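Local coordinates for protein endonuclease NucS (Thermococcus kodakarensis KOD1, PDB 5GKE) that cuts DNA as a mismatch restriction endonuclease, working as a two-subunit enzyme whose PH-like N-terminal domain binds DNA while a PDDEXK-type domain carries magnesium, at residues A[33-44]-A[102-113]; A[57-65]-A[76-84]. The protein carries 1 engineered substitution. All coordinates share one frame; numbering follows the deposited sequence.

Contact 1 (A[33-44]-A[102-113]). With nucleotides of chain D.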
loop_
_atom_site.group_PDB
_atom_site.type_symbol
_atom_site.label_atom_id
_atom_site.label_comp_id
_atom_site.label_asym_id
_atom_site.label_seq_id
_atom_site.Cartn_x
_atom_site.Cartn_y
_atom_site.Cartn_z
ATOM N N ILE A 33 21.113 -5.849 -6.070
ATOM C CA ILE A 33 21.922 -5.244 -7.113
ATOM C C ILE A 33 21.888 -3.719 -7.023
ATOM O O ILE A 33 20.818 -3.120 -6.907
ATOM C CB ILE A 33 21.426 -5.695 -8.505
ATOM C CG1 ILE A 33 21.707 -7.190 -8.701
ATOM C CG2 ILE A 33 22.034 -4.849 -9.613
ATOM C CD1 ILE A 33 21.091 -7.752 -9.962
ATOM N N PHE A 34 23.060 -3.093 -7.040
ATOM C CA PHE A 34 23.149 -1.650 -7.232
ATOM C C PHE A 34 23.546 -1.440 -8.683
ATOM O O PHE A 34 24.541 -1.996 -9.131
ATOM C CB PHE A 34 24.177 -0.992 -6.303
ATOM C CG PHE A 34 23.997 -1.298 -4.830
ATOM C CD1 PHE A 34 25.075 -1.198 -3.963
ATOM C CD2 PHE A 34 22.766 -1.640 -4.305
ATOM C CE1 PHE A 34 24.929 -1.461 -2.609
ATOM C CE2 PHE A 34 22.610 -1.895 -2.948
ATOM C CZ PHE A 34 23.695 -1.812 -2.102
ATOM N N ALA A 35 22.781 -0.658 -9.431
ATOM C CA ALA A 35 23.053 -0.546 -10.851
ATOM C C ALA A 35 22.526 0.738 -11.451
ATOM O O ALA A 35 21.584 1.323 -10.937
ATOM C CB ALA A 35 22.450 -1.737 -11.591
ATOM N N ARG A 36 23.128 1.156 -12.558
ATOM C CA ARG A 36 22.488 2.119 -13.422
ATOM C C ARG A 36 21.575 1.332 -14.342
ATOM O O ARG A 36 21.995 0.353 -14.962
ATOM C CB ARG A 36 23.499 2.933 -14.226
ATOM C CG ARG A 36 22.937 4.257 -14.700
ATOM C CD ARG A 36 23.634 4.759 -15.941
ATOM N NE ARG A 36 25.049 4.433 -15.897
ATOM C CZ ARG A 36 25.710 3.868 -16.901
ATOM N NH1 ARG A 36 25.080 3.582 -18.037
ATOM N NH2 ARG A 36 27.001 3.594 -16.767
ATOM N N CYS A 37 20.322 1.747 -14.444
ATOM C CA CYS A 37 19.381 0.964 -15.229
ATOM C C CYS A 37 18.260 1.772 -15.856
ATOM O O CYS A 37 18.056 2.942 -15.536
ATOM C CB CYS A 37 18.785 -0.144 -14.361
ATOM S SG CYS A 37 17.884 0.428 -12.927
ATOM N N LYS A 38 17.574 1.128 -16.791
ATOM C CA LYS A 38 16.295 1.580 -17.315
ATOM C C LYS A 38 15.236 0.538 -16.934
ATOM O O LYS A 38 15.546 -0.656 -16.820
ATOM C CB LYS A 38 16.353 1.752 -18.836
ATOM C CG LYS A 38 17.269 2.859 -19.352
ATOM C CD LYS A 38 17.391 2.712 -20.859
ATOM C CE LYS A 38 18.083 3.885 -21.522
ATOM N NZ LYS A 38 18.180 3.623 -22.988
ATOM N N VAL A 39 13.993 0.963 -16.728
ATOM C CA VAL A 39 12.959 0.012 -16.344
ATOM C C VAL A 39 11.726 0.121 -17.244
ATOM O O VAL A 39 11.174 1.201 -17.463
ATOM C CB VAL A 39 12.539 0.191 -14.871
ATOM C CG1 VAL A 39 11.534 -0.907 -14.471
ATOM C CG2 VAL A 39 13.760 0.128 -13.964
ATOM N N HIS A 40 11.300 -1.015 -17.770
ATOM C CA HIS A 40 10.158 -1.041 -18.669
ATOM C C HIS A 40 9.125 -1.956 -18.029
ATOM O O HIS A 40 9.437 -3.095 -17.682
ATOM C CB HIS A 40 10.580 -1.509 -20.064
ATOM C CG HIS A 40 11.909 -0.967 -20.500
ATOM N ND1 HIS A 40 12.073 0.326 -20.946
ATOM C CD2 HIS A 40 13.139 -1.539 -20.530
ATOM C CE1 HIS A 40 13.349 0.528 -21.240
ATOM N NE2 HIS A 40 14.015 -0.586 -20.995
ATOM N N TYR A 41 7.920 -1.438 -17.801
ATOM C CA TYR A 41 6.878 -2.232 -17.149
ATOM C C TYR A 41 5.596 -2.279 -17.993
ATOM O O TYR A 41 5.106 -1.259 -18.468
ATOM C CB TYR A 41 6.579 -1.690 -15.731
ATOM C CG TYR A 41 5.218 -2.108 -15.230
ATOM C CD1 TYR A 41 4.955 -3.434 -14.896
ATOM C CD2 TYR A 41 4.180 -1.185 -15.136
ATOM C CE1 TYR A 41 3.698 -3.831 -14.480
ATOM C CE2 TYR A 41 2.919 -1.566 -14.719
ATOM C CZ TYR A 41 2.675 -2.890 -14.397
ATOM O OH TYR A 41 1.415 -3.259 -13.971
ATOM N N ASP A 42 5.072 -3.477 -18.197
ATOM C CA ASP A 42 3.814 -3.631 -18.916
ATOM C C ASP A 42 2.957 -4.735 -18.317
ATOM O O ASP A 42 3.381 -5.896 -18.232
ATOM C CB ASP A 42 4.071 -3.912 -20.394
ATOM C CG ASP A 42 2.811 -3.741 -21.252
ATOM O OD1 ASP A 42 1.857 -3.052 -20.812
ATOM O OD2 ASP A 42 2.781 -4.297 -22.368
ATOM N N GLY A 43 1.712 -4.398 -18.007
ATOM C CA GLY A 43 0.911 -5.190 -17.091
ATOM C C GLY A 43 -0.397 -4.468 -16.841
ATOM O O GLY A 43 -0.967 -3.873 -17.753
ATOM N N ARG A 44 -0.902 -4.581 -15.621
ATOM C CA ARG A 44 -2.087 -3.857 -15.197
ATOM C C ARG A 44 -2.065 -2.398 -15.668
ATOM O O ARG A 44 -3.075 -1.849 -16.141
ATOM C CB ARG A 44 -2.205 -3.932 -13.673
ATOM C CG ARG A 44 -2.610 -5.308 -13.171
ATOM C CD ARG A 44 -2.572 -5.378 -11.668
ATOM N NE ARG A 44 -1.198 -5.294 -11.193
ATOM C CZ ARG A 44 -0.838 -5.367 -9.914
ATOM N NH1 ARG A 44 -1.755 -5.528 -8.967
ATOM N NH2 ARG A 44 0.442 -5.277 -9.582
ATOM N N ARG A 102 -1.332 -10.951 -16.611
ATOM C CA ARG A 102 -0.090 -10.959 -17.339
ATOM C C ARG A 102 0.633 -9.651 -17.085
ATOM O O ARG A 102 0.105 -8.576 -17.366
ATOM C CB ARG A 102 -0.316 -11.167 -18.834
ATOM C CG ARG A 102 0.887 -11.842 -19.508
ATOM C CD ARG A 102 1.226 -11.241 -20.889
ATOM N NE ARG A 102 1.155 -9.770 -20.992
ATOM C CZ ARG A 102 2.128 -8.915 -20.656
ATOM N NH1 ARG A 102 3.273 -9.351 -20.146
ATOM N NH2 ARG A 102 1.954 -7.607 -20.820
ATOM N N GLU A 103 1.841 -9.761 -16.543
ATOM C CA GLU A 103 2.684 -8.606 -16.294
ATOM C C GLU A 103 4.149 -8.937 -16.561
ATOM O O GLU A 103 4.640 -9.978 -16.126
ATOM C CB GLU A 103 2.514 -8.128 -14.854
ATOM C CG GLU A 103 1.097 -7.705 -14.498
ATOM C CD GLU A 103 1.032 -6.891 -13.220
ATOM O OE1 GLU A 103 0.782 -5.664 -13.309
ATOM O OE2 GLU A 103 1.224 -7.483 -12.129
ATOM N N THR A 104 4.849 -8.050 -17.264
ATOM C CA THR A 104 6.292 -8.167 -17.399
ATOM C C THR A 104 6.987 -6.913 -16.886
ATOM O O THR A 104 6.526 -5.794 -17.115
ATOM C CB THR A 104 6.732 -8.429 -18.854
ATOM O OG1 THR A 104 6.091 -7.499 -19.731
ATOM C CG2 THR A 104 6.371 -9.823 -19.269
ATOM N N LEU A 105 8.092 -7.123 -16.175
ATOM C CA LEU A 105 8.912 -6.040 -15.659
ATOM C C LEU A 105 10.329 -6.149 -16.218
ATOM O O LEU A 105 11.049 -7.036 -15.865
ATOM C CB LEU A 105 8.931 -6.096 -14.122
ATOM C CG LEU A 105 9.686 -4.987 -13.398
ATOM C CD1 LEU A 105 9.181 -3.643 -13.886
ATOM C CD2 LEU A 105 9.512 -5.105 -11.895
ATOM N N GLU A 106 10.770 -5.252 -17.077
ATOM C CA GLU A 106 12.118 -5.434 -17.611
ATOM C C GLU A 106 13.111 -4.462 -17.004
ATOM O O GLU A 106 12.906 -3.239 -17.053
ATOM C CB GLU A 106 12.121 -5.290 -19.131
ATOM C CG GLU A 106 11.625 -6.513 -19.856
ATOM C CD GLU A 106 11.767 -6.393 -21.354
ATOM O OE1 GLU A 106 11.773 -5.250 -21.861
ATOM O OE2 GLU A 106 11.872 -7.441 -22.026
ATOM N N VAL A 107 14.192 -4.992 -16.432
ATOM C CA VAL A 107 15.235 -4.105 -15.925
ATOM C C VAL A 107 16.518 -4.269 -16.720
ATOM O O VAL A 107 17.231 -5.268 -16.579
ATOM C CB VAL A 107 15.538 -4.342 -14.440
ATOM C CG1 VAL A 107 16.587 -3.354 -13.960
ATOM C CG2 VAL A 107 14.284 -4.210 -13.619
ATOM N N GLU A 108 16.812 -3.259 -17.535
ATOM C CA GLU A 108 18.016 -3.239 -18.340
ATOM C C GLU A 108 19.192 -2.782 -17.492
ATOM O O GLU A 108 19.222 -1.643 -17.032
ATOM C CB GLU A 108 17.841 -2.307 -19.534
ATOM C CG GLU A 108 18.993 -2.377 -20.531
ATOM C CD GLU A 108 18.940 -1.288 -21.597
ATOM O OE1 GLU A 108 17.861 -0.676 -21.790
ATOM O OE2 GLU A 108 19.987 -1.045 -22.240
ATOM N N LEU A 109 20.188 -3.638 -17.313
ATOM C CA LEU A 109 21.312 -3.264 -16.469
ATOM C C LEU A 109 22.394 -2.646 -17.336
ATOM O O LEU A 109 23.076 -3.347 -18.074
ATOM C CB LEU A 109 21.839 -4.486 -15.733
ATOM C CG LEU A 109 20.787 -5.207 -14.899
ATOM C CD1 LEU A 109 21.313 -6.543 -14.399
ATOM C CD2 LEU A 109 20.388 -4.335 -13.729
ATOM N N GLU A 110 22.552 -1.333 -17.242
ATOM C CA GLU A 110 23.532 -0.639 -18.064
ATOM C C GLU A 110 24.926 -0.711 -17.460
ATOM O O GLU A 110 25.901 -0.900 -18.175
ATOM C CB GLU A 110 23.120 0.810 -18.264
ATOM C CG GLU A 110 21.807 0.945 -18.987
ATOM C CD GLU A 110 21.365 2.378 -19.119
ATOM O OE1 GLU A 110 21.376 3.101 -18.093
ATOM O OE2 GLU A 110 21.014 2.775 -20.255
ATOM N N GLU A 111 25.016 -0.504 -16.151
ATOM C CA GLU A 111 26.245 -0.759 -15.410
ATOM C C GLU A 111 25.959 -1.336 -14.034
ATOM O O GLU A 111 25.304 -0.709 -13.216
ATOM C CB GLU A 111 27.053 0.528 -15.280
ATOM C CG GLU A 111 28.366 0.365 -14.544
ATOM C CD GLU A 111 29.202 1.630 -14.600
ATOM O OE1 GLU A 111 28.740 2.619 -15.219
ATOM O OE2 GLU A 111 30.318 1.637 -14.031
ATOM N N VAL A 112 26.477 -2.511 -13.742
ATOM C CA VAL A 112 26.200 -3.072 -12.436
ATOM C C VAL A 112 27.331 -2.727 -11.463
ATOM O O VAL A 112 28.440 -3.228 -11.593
ATOM C CB VAL A 112 26.006 -4.595 -12.524
ATOM C CG1 VAL A 112 25.848 -5.198 -11.132
ATOM C CG2 VAL A 112 24.807 -4.927 -13.429
ATOM N N TYR A 113 27.047 -1.873 -10.487
ATOM C CA TYR A 113 28.068 -1.458 -9.523
ATOM C C TYR A 113 28.313 -2.525 -8.471
ATOM O O TYR A 113 29.424 -2.696 -7.977
ATOM C CB TYR A 113 27.671 -0.165 -8.817
ATOM C CG TYR A 113 27.234 0.960 -9.721
ATOM C CD1 TYR A 113 28.136 1.577 -10.586
ATOM C CD2 TYR A 113 25.923 1.435 -9.687
ATOM C CE1 TYR A 113 27.738 2.622 -11.413
ATOM C CE2 TYR A 113 25.523 2.480 -10.507
ATOM C CZ TYR A 113 26.433 3.069 -11.364
ATOM O OH TYR A 113 26.040 4.103 -12.174
ATOM P P DG D 8 0.010 2.890 -9.532
ATOM O OP1 DG D 8 1.374 2.846 -8.944
ATOM O OP2 DG D 8 -0.445 4.138 -10.192
ATOM O "O5'" DG D 8 -0.089 1.697 -10.584
ATOM C "C5'" DG D 8 -1.295 1.450 -11.275
ATOM C "C4'" DG D 8 -1.552 -0.037 -11.379
ATOM O "O4'" DG D 8 -0.429 -0.659 -12.037
ATOM C "C3'" DG D 8 -1.706 -0.759 -10.041
ATOM O "O3'" DG D 8 -2.624 -1.820 -10.162
ATOM C "C2'" DG D 8 -0.304 -1.278 -9.760
ATOM C "C1'" DG D 8 0.197 -1.584 -11.162
ATOM N N9 DG D 8 1.637 -1.424 -11.279
ATOM C C8 DG D 8 2.328 -0.241 -11.348
ATOM N N7 DG D 8 3.615 -0.396 -11.426
ATOM C C5 DG D 8 3.789 -1.774 -11.400
ATOM C C6 DG D 8 4.974 -2.536 -11.456
ATOM O O6 DG D 8 6.140 -2.129 -11.537
ATOM N N1 DG D 8 4.713 -3.902 -11.400
ATOM C C2 DG D 8 3.457 -4.462 -11.303
ATOM N N2 DG D 8 3.407 -5.799 -11.270
ATOM N N3 DG D 8 2.336 -3.756 -11.249
ATOM C C4 DG D 8 2.580 -2.421 -11.301
ATOM P P DG D 10 -0.113 -5.023 -5.698
ATOM O OP1 DG D 10 0.975 -5.374 -6.646
ATOM O OP2 DG D 10 -1.473 -5.574 -5.884
ATOM O "O5'" DG D 10 0.288 -5.370 -4.190
ATOM C "C5'" DG D 10 1.528 -4.931 -3.661
ATOM C "C4'" DG D 10 1.566 -5.124 -2.158
ATOM O "O4'" DG D 10 0.418 -4.488 -1.553
ATOM C "C3'" DG D 10 1.532 -6.568 -1.675
ATOM O "O3'" DG D 10 2.255 -6.660 -0.460
ATOM C "C2'" DG D 10 0.044 -6.813 -1.453
ATOM C "C1'" DG D 10 -0.401 -5.459 -0.924
ATOM N N9 DG D 10 -1.791 -5.131 -1.225
ATOM C C8 DG D 10 -2.361 -4.975 -2.469
ATOM N N7 DG D 10 -3.631 -4.660 -2.424
ATOM C C5 DG D 10 -3.912 -4.600 -1.065
ATOM C C6 DG D 10 -5.118 -4.305 -0.394
ATOM O O6 DG D 10 -6.219 -4.028 -0.881
ATOM N N1 DG D 10 -4.963 -4.355 0.987
ATOM C C2 DG D 10 -3.788 -4.657 1.638
ATOM N N2 DG D 10 -3.829 -4.660 2.978
ATOM N N3 DG D 10 -2.653 -4.931 1.020
ATOM C C4 DG D 10 -2.785 -4.884 -0.319
ATOM P P DT D 9 -4.016 -1.751 -9.379
ATOM O OP1 DT D 9 -4.614 -3.109 -9.425
ATOM O OP2 DT D 9 -4.728 -0.563 -9.898
ATOM O "O5'" DT D 9 -3.606 -1.408 -7.875
ATOM C "C5'" DT D 9 -3.011 -2.402 -7.064
ATOM C "C4'" DT D 9 -1.867 -1.835 -6.239
ATOM O "O4'" DT D 9 -2.316 -0.672 -5.515
ATOM C "C3'" DT D 9 -1.330 -2.800 -5.201
ATOM O "O3'" DT D 9 -0.199 -3.431 -5.712
ATOM C "C2'" DT D 9 -0.972 -1.920 -4.017
ATOM C "C1'" DT D 9 -1.904 -0.731 -4.166
ATOM N N1 DT D 9 -3.125 -0.765 -3.292
ATOM C C2 DT D 9 -2.992 -0.910 -1.922
ATOM O O2 DT D 9 -1.927 -1.043 -1.360
ATOM N N3 DT D 9 -4.165 -0.896 -1.227
ATOM C C4 DT D 9 -5.437 -0.736 -1.738
ATOM O O4 DT D 9 -6.432 -0.726 -1.021
ATOM C C5 DT D 9 -5.517 -0.575 -3.172
ATOM C C7 DT D 9 -6.859 -0.398 -3.838
ATOM C C6 DT D 9 -4.368 -0.589 -3.873
#

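Contact 2 (A[57-65]-A[76-84]). With nucleotides of chain D.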
loop_
_atom_site.group_PDB
_atom_site.type_symbol
_atom_site.label_atom_id
_atom_site.label_comp_id
_atom_site.label_asym_id
_atom_site.label_seq_id
_atom_site.Cartn_x
_atom_site.Cartn_y
_atom_site.Cartn_z
ATOM N N ILE A 57 16.029 -5.477 -5.752
ATOM C CA ILE A 57 15.956 -6.637 -4.874
ATOM C C ILE A 57 15.062 -7.708 -5.458
ATOM O O ILE A 57 13.955 -7.420 -5.915
ATOM C CB ILE A 57 15.445 -6.264 -3.481
ATOM C CG1 ILE A 57 16.480 -5.397 -2.758
ATOM C CG2 ILE A 57 15.134 -7.511 -2.656
ATOM C CD1 ILE A 57 16.015 -4.933 -1.417
ATOM N N VAL A 58 15.562 -8.939 -5.472
ATOM C CA VAL A 58 14.737 -10.081 -5.825
ATOM C C VAL A 58 14.712 -11.060 -4.667
ATOM O O VAL A 58 15.743 -11.576 -4.256
ATOM C CB VAL A 58 15.237 -10.775 -7.102
ATOM C CG1 VAL A 58 14.281 -11.903 -7.509
ATOM C CG2 VAL A 58 15.369 -9.755 -8.214
ATOM N N LYS A 59 13.525 -11.267 -4.120
ATOM C CA LYS A 59 13.303 -12.216 -3.057
ATOM C C LYS A 59 13.022 -13.614 -3.617
ATOM O O LYS A 59 12.494 -13.747 -4.717
ATOM C CB LYS A 59 12.132 -11.759 -2.188
ATOM C CG LYS A 59 12.239 -10.351 -1.674
ATOM C CD LYS A 59 11.259 -10.125 -0.545
ATOM C CE LYS A 59 11.374 -8.731 0.023
ATOM N NZ LYS A 59 10.493 -8.584 1.205
ATOM N N PRO A 60 13.353 -14.656 -2.840
ATOM C CA PRO A 60 13.106 -16.057 -3.197
ATOM C C PRO A 60 11.657 -16.337 -3.609
ATOM O O PRO A 60 11.421 -17.252 -4.394
ATOM C CB PRO A 60 13.444 -16.810 -1.906
ATOM C CG PRO A 60 14.410 -15.951 -1.202
ATOM C CD PRO A 60 14.026 -14.536 -1.535
ATOM N N ASP A 61 10.700 -15.565 -3.100
ATOM C CA ASP A 61 9.296 -15.829 -3.405
ATOM C C ASP A 61 8.839 -15.109 -4.681
ATOM O O ASP A 61 7.649 -15.102 -5.025
ATOM C CB ASP A 61 8.407 -15.453 -2.217
ATOM C CG ASP A 61 8.254 -13.958 -2.037
ATOM O OD1 ASP A 61 9.045 -13.174 -2.617
ATOM O OD2 ASP A 61 7.332 -13.567 -1.295
ATOM N N GLY A 62 9.783 -14.475 -5.365
ATOM C CA GLY A 62 9.469 -13.824 -6.618
ATOM C C GLY A 62 9.230 -12.335 -6.503
ATOM O O GLY A 62 9.129 -11.649 -7.519
ATOM N N SER A 63 9.125 -11.832 -5.276
ATOM C CA SER A 63 8.996 -10.392 -5.061
ATOM C C SER A 63 10.209 -9.694 -5.659
ATOM O O SER A 63 11.351 -10.150 -5.518
ATOM C CB SER A 63 8.859 -10.064 -3.581
ATOM O OG SER A 63 7.838 -10.849 -3.000
ATOM N N PHE A 64 9.929 -8.610 -6.363
ATOM C CA PHE A 64 10.898 -7.938 -7.194
ATOM C C PHE A 64 10.723 -6.469 -6.886
ATOM O O PHE A 64 9.630 -5.948 -7.096
ATOM C CB PHE A 64 10.637 -8.232 -8.682
ATOM C CG PHE A 64 11.787 -7.889 -9.586
ATOM C CD1 PHE A 64 12.330 -8.838 -10.421
ATOM C CD2 PHE A 64 12.344 -6.629 -9.579
ATOM C CE1 PHE A 64 13.398 -8.529 -11.236
ATOM C CE2 PHE A 64 13.415 -6.319 -10.392
ATOM C CZ PHE A 64 13.944 -7.262 -11.217
ATOM N N LEU A 65 11.767 -5.809 -6.376
ATOM C CA LEU A 65 11.673 -4.391 -6.002
ATOM C C LEU A 65 12.766 -3.551 -6.634
ATOM O O LEU A 65 13.943 -3.892 -6.557
ATOM C CB LEU A 65 11.749 -4.218 -4.486
ATOM C CG LEU A 65 10.926 -5.159 -3.613
ATOM C CD1 LEU A 65 11.225 -4.893 -2.162
ATOM C CD2 LEU A 65 9.458 -4.975 -3.880
ATOM N N ASN A 76 9.241 0.675 -9.128
ATOM C CA ASN A 76 8.709 -0.454 -9.903
ATOM C C ASN A 76 8.830 -1.744 -9.099
ATOM O O ASN A 76 9.683 -1.856 -8.197
ATOM C CB ASN A 76 9.425 -0.618 -11.242
ATOM C CG ASN A 76 8.938 0.371 -12.305
ATOM O OD1 ASN A 76 9.680 1.241 -12.747
ATOM N ND2 ASN A 76 7.693 0.218 -12.727
ATOM N N TRP A 77 7.946 -2.697 -9.370
ATOM C CA TRP A 77 7.973 -3.949 -8.623
ATOM C C TRP A 77 7.209 -5.056 -9.314
ATOM O O TRP A 77 6.424 -4.814 -10.226
ATOM C CB TRP A 77 7.393 -3.767 -7.212
ATOM C CG TRP A 77 5.906 -3.545 -7.260
ATOM C CD1 TRP A 77 4.926 -4.482 -7.094
ATOM C CD2 TRP A 77 5.242 -2.319 -7.533
ATOM N NE1 TRP A 77 3.693 -3.910 -7.242
ATOM C CE2 TRP A 77 3.859 -2.573 -7.521
ATOM C CE3 TRP A 77 5.682 -1.015 -7.793
ATOM C CZ2 TRP A 77 2.910 -1.587 -7.743
ATOM C CZ3 TRP A 77 4.738 -0.029 -8.018
ATOM C CH2 TRP A 77 3.368 -0.321 -7.994
ATOM N N GLN A 78 7.455 -6.277 -8.860
ATOM C CA GLN A 78 6.507 -7.361 -9.035
ATOM C C GLN A 78 6.250 -7.984 -7.678
ATOM O O GLN A 78 7.162 -8.116 -6.877
ATOM C CB GLN A 78 7.030 -8.415 -10.011
ATOM C CG GLN A 78 6.977 -8.021 -11.469
ATOM C CD GLN A 78 5.603 -8.229 -12.088
ATOM O OE1 GLN A 78 4.608 -7.668 -11.624
ATOM N NE2 GLN A 78 5.546 -9.036 -13.155
ATOM N N PRO A 79 5.000 -8.363 -7.415
ATOM C CA PRO A 79 4.578 -9.060 -6.195
ATOM C C PRO A 79 4.986 -10.542 -6.213
ATOM O O PRO A 79 5.332 -11.049 -7.279
ATOM C CB PRO A 79 3.057 -8.875 -6.208
ATOM C CG PRO A 79 2.716 -8.725 -7.651
ATOM C CD PRO A 79 3.860 -7.990 -8.270
ATOM N N PRO A 80 4.956 -11.225 -5.049
ATOM C CA PRO A 80 5.353 -12.635 -4.937
ATOM C C PRO A 80 4.731 -13.483 -6.039
ATOM O O PRO A 80 3.604 -13.216 -6.413
ATOM C CB PRO A 80 4.773 -13.058 -3.588
ATOM C CG PRO A 80 4.684 -11.842 -2.814
ATOM C CD PRO A 80 4.421 -10.715 -3.777
ATOM N N GLY A 81 5.448 -14.474 -6.550
ATOM C CA GLY A 81 4.924 -15.299 -7.618
ATOM C C GLY A 81 5.467 -15.016 -9.009
ATOM O O GLY A 81 5.400 -15.873 -9.881
ATOM N N SER A 82 6.006 -13.826 -9.231
ATOM C CA SER A 82 6.742 -13.593 -10.455
ATOM C C SER A 82 7.892 -14.575 -10.612
ATOM O O SER A 82 8.465 -15.023 -9.622
ATOM C CB SER A 82 7.266 -12.180 -10.477
ATOM O OG SER A 82 6.171 -11.330 -10.271
ATOM N N ARG A 83 8.177 -14.947 -11.859
ATOM C CA ARG A 83 9.338 -15.765 -12.197
ATOM C C ARG A 83 10.330 -14.835 -12.826
ATOM O O ARG A 83 9.978 -14.099 -13.739
ATOM C CB ARG A 83 9.019 -16.890 -13.185
ATOM C CG ARG A 83 8.117 -18.008 -12.709
ATOM C CD ARG A 83 8.022 -19.096 -13.805
ATOM N NE ARG A 83 7.109 -20.189 -13.462
ATOM C CZ ARG A 83 7.433 -21.227 -12.692
ATOM N NH1 ARG A 83 8.652 -21.322 -12.168
ATOM N NH2 ARG A 83 6.537 -22.172 -12.435
ATOM N N VAL A 84 11.569 -14.871 -12.363
ATOM C CA VAL A 84 12.555 -13.947 -12.878
ATOM C C VAL A 84 13.653 -14.721 -13.583
ATOM O O VAL A 84 13.892 -15.898 -13.306
ATOM C CB VAL A 84 13.144 -13.077 -11.751
ATOM C CG1 VAL A 84 14.073 -13.891 -10.911
ATOM C CG2 VAL A 84 13.870 -11.883 -12.317
ATOM P P DG D 8 0.010 2.890 -9.532
ATOM O OP1 DG D 8 1.374 2.846 -8.944
ATOM O OP2 DG D 8 -0.445 4.138 -10.192
ATOM O "O5'" DG D 8 -0.089 1.697 -10.584
ATOM C "C5'" DG D 8 -1.295 1.450 -11.275
ATOM C "C4'" DG D 8 -1.552 -0.037 -11.379
ATOM O "O4'" DG D 8 -0.429 -0.659 -12.037
ATOM C "C3'" DG D 8 -1.706 -0.759 -10.041
ATOM O "O3'" DG D 8 -2.624 -1.820 -10.162
ATOM C "C2'" DG D 8 -0.304 -1.278 -9.760
ATOM C "C1'" DG D 8 0.197 -1.584 -11.162
ATOM N N9 DG D 8 1.637 -1.424 -11.279
ATOM C C8 DG D 8 2.328 -0.241 -11.348
ATOM N N7 DG D 8 3.615 -0.396 -11.426
ATOM C C5 DG D 8 3.789 -1.774 -11.400
ATOM C C6 DG D 8 4.974 -2.536 -11.456
ATOM O O6 DG D 8 6.140 -2.129 -11.537
ATOM N N1 DG D 8 4.713 -3.902 -11.400
ATOM C C2 DG D 8 3.457 -4.462 -11.303
ATOM N N2 DG D 8 3.407 -5.799 -11.270
ATOM N N3 DG D 8 2.336 -3.756 -11.249
ATOM C C4 DG D 8 2.580 -2.421 -11.301
#

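Contact 1 (A[33-44]-A[102-113])
Glu103 OE1 gathers three donors from the end of strand 33-42 and the turn just after it: the hydroxyl Tyr41 OH at 2.6 Å, the backbone Arg44 N, and Arg44 NE at 2.9 Å in a salt bridge. The hydroxyl arrives nearly along the C-O axis of the carboxylate oxygen, whereas NE comes from above the carboxylate plane, 43° out of it. The other oxygen, Glu103 OE2, accepts from N2 of guanine DG8 of chain D at 2.9 Å and also forms a salt bridge with Arg98. A bend at chi3 (-68°) turns the guanidinium of Arg44 toward the DNA, where NH2 donates to DG8 N3 and both terminal nitrogens grip the phosphate of DG10 of chain D. The ring of Tyr41 lies over one face of the guanine.

At the far end, the register slips by one residue between Arg36 and Cys37, a classic beta bulge in which Glu110 and Glu111 both face Arg36. Arg36 NH2 and Glu111 OE1 form a salt bridge at 2.5 Å, but the hydrogen bond within it is weak and poorly angled, the guanidinium and carboxylate planes standing 84° apart; the bridge from NH1 to Glu110 OE1 is long, and that oxygen also accepts from Ser51.

Between the ends runs a regular antiparallel ladder, for example His40 N to Glu106 O at 2.8 Å. On the face shared with Tyr41, Leu105 CD1 wedges between Val39 CG1 and Tyr41 CB, 3.7 Å from each. Three donors on OE1 would hold the Glu103 carboxylate with OE2 toward guanine N2, consistent with recognition of that base edge.

Contact 2 (A[57-65]-A[76-84])
Phe64 extends its ring toward Val84 because CG lies opposite the backbone N (chi1 -164°), so that CE1 meets Val84 CG2 at 3.6 Å with the methyl at the ring edge, near its plane. On the ring's face rests Val58 CG2, while the other branch, Val58 CG1, touches Val84 CG1. With CG of Trp77 between the backbone N and the carbonyl carbon (chi1 70°), the indole leaves the hairpin and covers one face of guanine DG8 of chain D, while CB, fixed by the backbone, lies against Phe64 O and Leu65 CD2. NE1 of that indole donates to a phosphate of the bound DNA.

The strands join through an antiparallel hydrogen-bonded pair, Phe64 N to Gln78 O at 2.9 Å and Gln78 N to Phe64 O at 2.8 Å. Beyond it two turns meet: a type I turn from Lys59 to Gly62 and a type II turn from Pro79 to Ser82, linked by Gly81 N to Asp61 O at 2.8 Å. Asp61 OD1 accepts both Ser63 N, completing an Asx turn, and Ser63 OG; Asp61 OD2 lies beside Pro80 CB and accepts a hydrogen bond from the backbone N of Lys71 of the second subunit. At the other end Asn76 ND2 and Trp77 N donate to guanine O6, the latter at 2.9 Å and nearly straight (172°).

The hairpin 64-67/76-78 borders strand 52-58 on one side; Phe64 and Gln78 lean on strands 92-98 and 103-109, and Asn76 on strand 30-42.

In the fold
Both contacts belong to the curled antiparallel sheet of the PH-like domain, and contact 2 is nested within the chain loop that contact 1 closes. Contact 1 is a long, partly buried strand pair with a charged outer face; contact 2 is shorter and mostly buried, built from a short strand pairing, two turns and a few apolar groups. They meet where Leu105 and Val39 pack against Trp77 and Asn76, and there they share one base: contact 1 supplies Tyr41, while contact 2 supplies Trp77 for the other face of the guanine, an aromatic sandwich consistent with a base held out of the DNA double helix. Each also reaches the second subunit.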